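Local structure of LAR_0958 cell surface adhesin (Lactobacillus reuteri, 4NG0) at residues A18-T24 with Y87-I91. The protein is a cell-surface adhesin that probably attaches the bacterium to mucus. Residues are numbered along the deposited sequence; the frame is centred on the assembly and turned at random. Where two conformers were deposited one is given.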
loop_
_atom_site.group_PDB
_atom_site.type_symbol
_atom_site.label_atom_id
_atom_site.label_comp_id
_atom_site.label_asym_id
_atom_site.label_seq_id
_atom_site.Cartn_x
_atom_site.Cartn_y
_atom_site.Cartn_z
ATOM N N ALA A 18 -9.212 4.706 -8.242
ATOM C CA ALA A 18 -8.377 5.275 -7.187
ATOM C C ALA A 18 -6.897 5.215 -7.531
ATOM O O ALA A 18 -6.429 4.248 -8.128
ATOM C CB ALA A 18 -8.625 4.541 -5.876
ATOM N N ASN A 19 -6.164 6.236 -7.109
ATOM C CA ASN A 19 -4.721 6.282 -7.287
ATOM C C ASN A 19 -4.024 6.056 -5.956
ATOM O O ASN A 19 -3.930 6.974 -5.134
ATOM C CB ASN A 19 -4.298 7.646 -7.835
ATOM C CG ASN A 19 -4.782 7.895 -9.256
ATOM O OD1 ASN A 19 -4.744 7.006 -10.107
ATOM N ND2 ASN A 19 -5.220 9.120 -9.522
ATOM N N PHE A 20 -3.539 4.837 -5.751
ATOM C CA PHE A 20 -2.787 4.505 -4.552
ATOM C C PHE A 20 -1.456 5.235 -4.555
ATOM O O PHE A 20 -0.741 5.235 -5.562
ATOM C CB PHE A 20 -2.559 2.996 -4.495
ATOM C CG PHE A 20 -1.508 2.576 -3.509
ATOM C CD1 PHE A 20 -1.775 2.600 -2.148
ATOM C CD2 PHE A 20 -0.264 2.130 -3.939
ATOM C CE1 PHE A 20 -0.813 2.211 -1.216
ATOM C CE2 PHE A 20 0.711 1.723 -3.009
ATOM C CZ PHE A 20 0.435 1.766 -1.649
ATOM N N GLU A 21 -1.120 5.847 -3.423
ATOM C CA GLU A 21 0.132 6.591 -3.278
ATOM C C GLU A 21 1.043 5.906 -2.258
ATOM O O GLU A 21 0.770 5.929 -1.067
ATOM C CB GLU A 21 -0.159 8.018 -2.818
ATOM C CG GLU A 21 -1.020 8.845 -3.773
ATOM C CD GLU A 21 -0.281 9.260 -5.038
ATOM O OE1 GLU A 21 0.959 9.099 -5.096
ATOM O OE2 GLU A 21 -0.947 9.744 -5.980
ATOM N N PRO A 22 2.141 5.290 -2.720
ATOM C CA PRO A 22 2.996 4.526 -1.808
ATOM C C PRO A 22 3.654 5.380 -0.717
ATOM O O PRO A 22 4.028 4.841 0.323
ATOM C CB PRO A 22 4.053 3.915 -2.744
ATOM C CG PRO A 22 4.029 4.774 -3.962
ATOM C CD PRO A 22 2.606 5.209 -4.114
ATOM N N THR A 23 3.767 6.685 -0.927
ATOM C CA THR A 23 4.347 7.535 0.120
ATOM C C THR A 23 3.434 7.734 1.333
ATOM O O THR A 23 3.863 8.269 2.351
ATOM C CB THR A 23 4.812 8.916 -0.423
ATOM O OG1 THR A 23 3.696 9.623 -0.967
ATOM C CG2 THR A 23 5.886 8.745 -1.494
ATOM N N THR A 24 2.178 7.308 1.235
ATOM C CA THR A 24 1.275 7.358 2.382
ATOM C C THR A 24 1.423 6.122 3.266
ATOM O O THR A 24 0.859 6.064 4.362
ATOM C CB THR A 24 -0.204 7.472 1.962
ATOM O OG1 THR A 24 -0.575 6.319 1.190
ATOM C CG2 THR A 24 -0.457 8.758 1.168
ATOM N N TYR A 87 -3.182 -1.934 5.081
ATOM C CA TYR A 87 -3.351 -0.615 4.483
ATOM C C TYR A 87 -4.777 -0.485 3.982
ATOM O O TYR A 87 -5.255 -1.351 3.264
ATOM C CB TYR A 87 -2.363 -0.392 3.329
ATOM C CG TYR A 87 -2.456 1.005 2.760
ATOM C CD1 TYR A 87 -3.431 1.335 1.821
ATOM C CD2 TYR A 87 -1.590 2.002 3.185
ATOM C CE1 TYR A 87 -3.533 2.613 1.324
ATOM C CE2 TYR A 87 -1.680 3.286 2.690
ATOM C CZ TYR A 87 -2.659 3.586 1.760
ATOM O OH TYR A 87 -2.757 4.861 1.257
ATOM N N THR A 88 -5.452 0.590 4.362
ATOM C CA THR A 88 -6.858 0.762 4.004
ATOM C C THR A 88 -7.111 2.000 3.145
ATOM O O THR A 88 -6.710 3.113 3.500
ATOM C CB THR A 88 -7.741 0.840 5.267
ATOM O OG1 THR A 88 -7.565 -0.359 6.034
ATOM C CG2 THR A 88 -9.217 0.969 4.886
ATOM N N TYR A 89 -7.794 1.807 2.020
ATOM C CA TYR A 89 -8.129 2.902 1.113
ATOM C C TYR A 89 -9.638 2.951 0.978
ATOM O O TYR A 89 -10.263 1.947 0.613
ATOM C CB TYR A 89 -7.497 2.691 -0.277
ATOM C CG TYR A 89 -7.552 3.947 -1.135
ATOM C CD1 TYR A 89 -8.767 4.389 -1.682
ATOM C CD2 TYR A 89 -6.414 4.710 -1.371
ATOM C CE1 TYR A 89 -8.838 5.530 -2.432
ATOM C CE2 TYR A 89 -6.482 5.870 -2.134
ATOM C CZ TYR A 89 -7.700 6.273 -2.657
ATOM O OH TYR A 89 -7.786 7.424 -3.415
ATOM N N THR A 90 -10.227 4.109 1.277
ATOM C CA THR A 90 -11.673 4.269 1.178
ATOM C C THR A 90 -12.074 5.204 0.044
ATOM O O THR A 90 -11.522 6.294 -0.107
ATOM C CB THR A 90 -12.237 4.828 2.501
ATOM O OG1 THR A 90 -11.887 3.936 3.566
ATOM C CG2 THR A 90 -13.752 4.974 2.447
ATOM N N ILE A 91 -13.049 4.778 -0.758
ATOM C CA ILE A 91 -13.676 5.694 -1.699
ATOM C C ILE A 91 -15.024 6.068 -1.082
ATOM O O ILE A 91 -15.875 5.216 -0.866
ATOM C CB ILE A 91 -13.870 5.052 -3.083
ATOM C CG1 ILE A 91 -12.521 4.669 -3.690
ATOM C CG2 ILE A 91 -14.598 6.009 -4.013
ATOM C CD1 ILE A 91 -12.644 3.960 -5.051
HETATM O O HOH W 1 -5.370 8.808 -3.405
HETATM O O HOH W 2 -3.075 5.946 -1.332
#
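The loop 18-24 runs over one face of strand 83-92, with CA atoms 7.6 Å apart at A18 and I91 and 9.5 Å apart at T24 and Y87. The two backbones stay apart, and the side chains of Y87 and Y89 bridge the space between them. F20 sets the CE1 edge of its ring over one face of Y87. This is an edge-to-face (T-shaped) pair, with centroids 5.2 Å apart and planes at 88°. Y87 points toward the loop, and with CG anti to the backbone N (chi1 -176°) its ring extends across to it. Its OH is hydrogen-bonded to T24 OG1 (2.6 Å), which lies near the plane of the tyrosine ring. T24 OG1 in turn donates to E21 O, nearly in line with the carbonyl (161°). T24 N donates to the same oxygen, so E21 O accepts two bonds from T24, across the 3-10 turn 22-24. A water links Y87 OH to E21 N. Further along, A18 CB packs obliquely against Y89, 3.6 Å from CE1, and also touches I91 CD1. A second water joins Y89 OH to N19 O. Both buried tyrosines thus place their hydroxyls at polar groups of the loop, Y87 directly and through water, Y89 through water. F43 and L61 pack around F20, and W45 touches A18 and F20 and meets Y89 edge-to-face. The contact packs the loop between strands 3-12 and 26-28 against the central strand 83-92 of the mixed sheet, in the buried core of the ubiquitin-like beta-grasp fold.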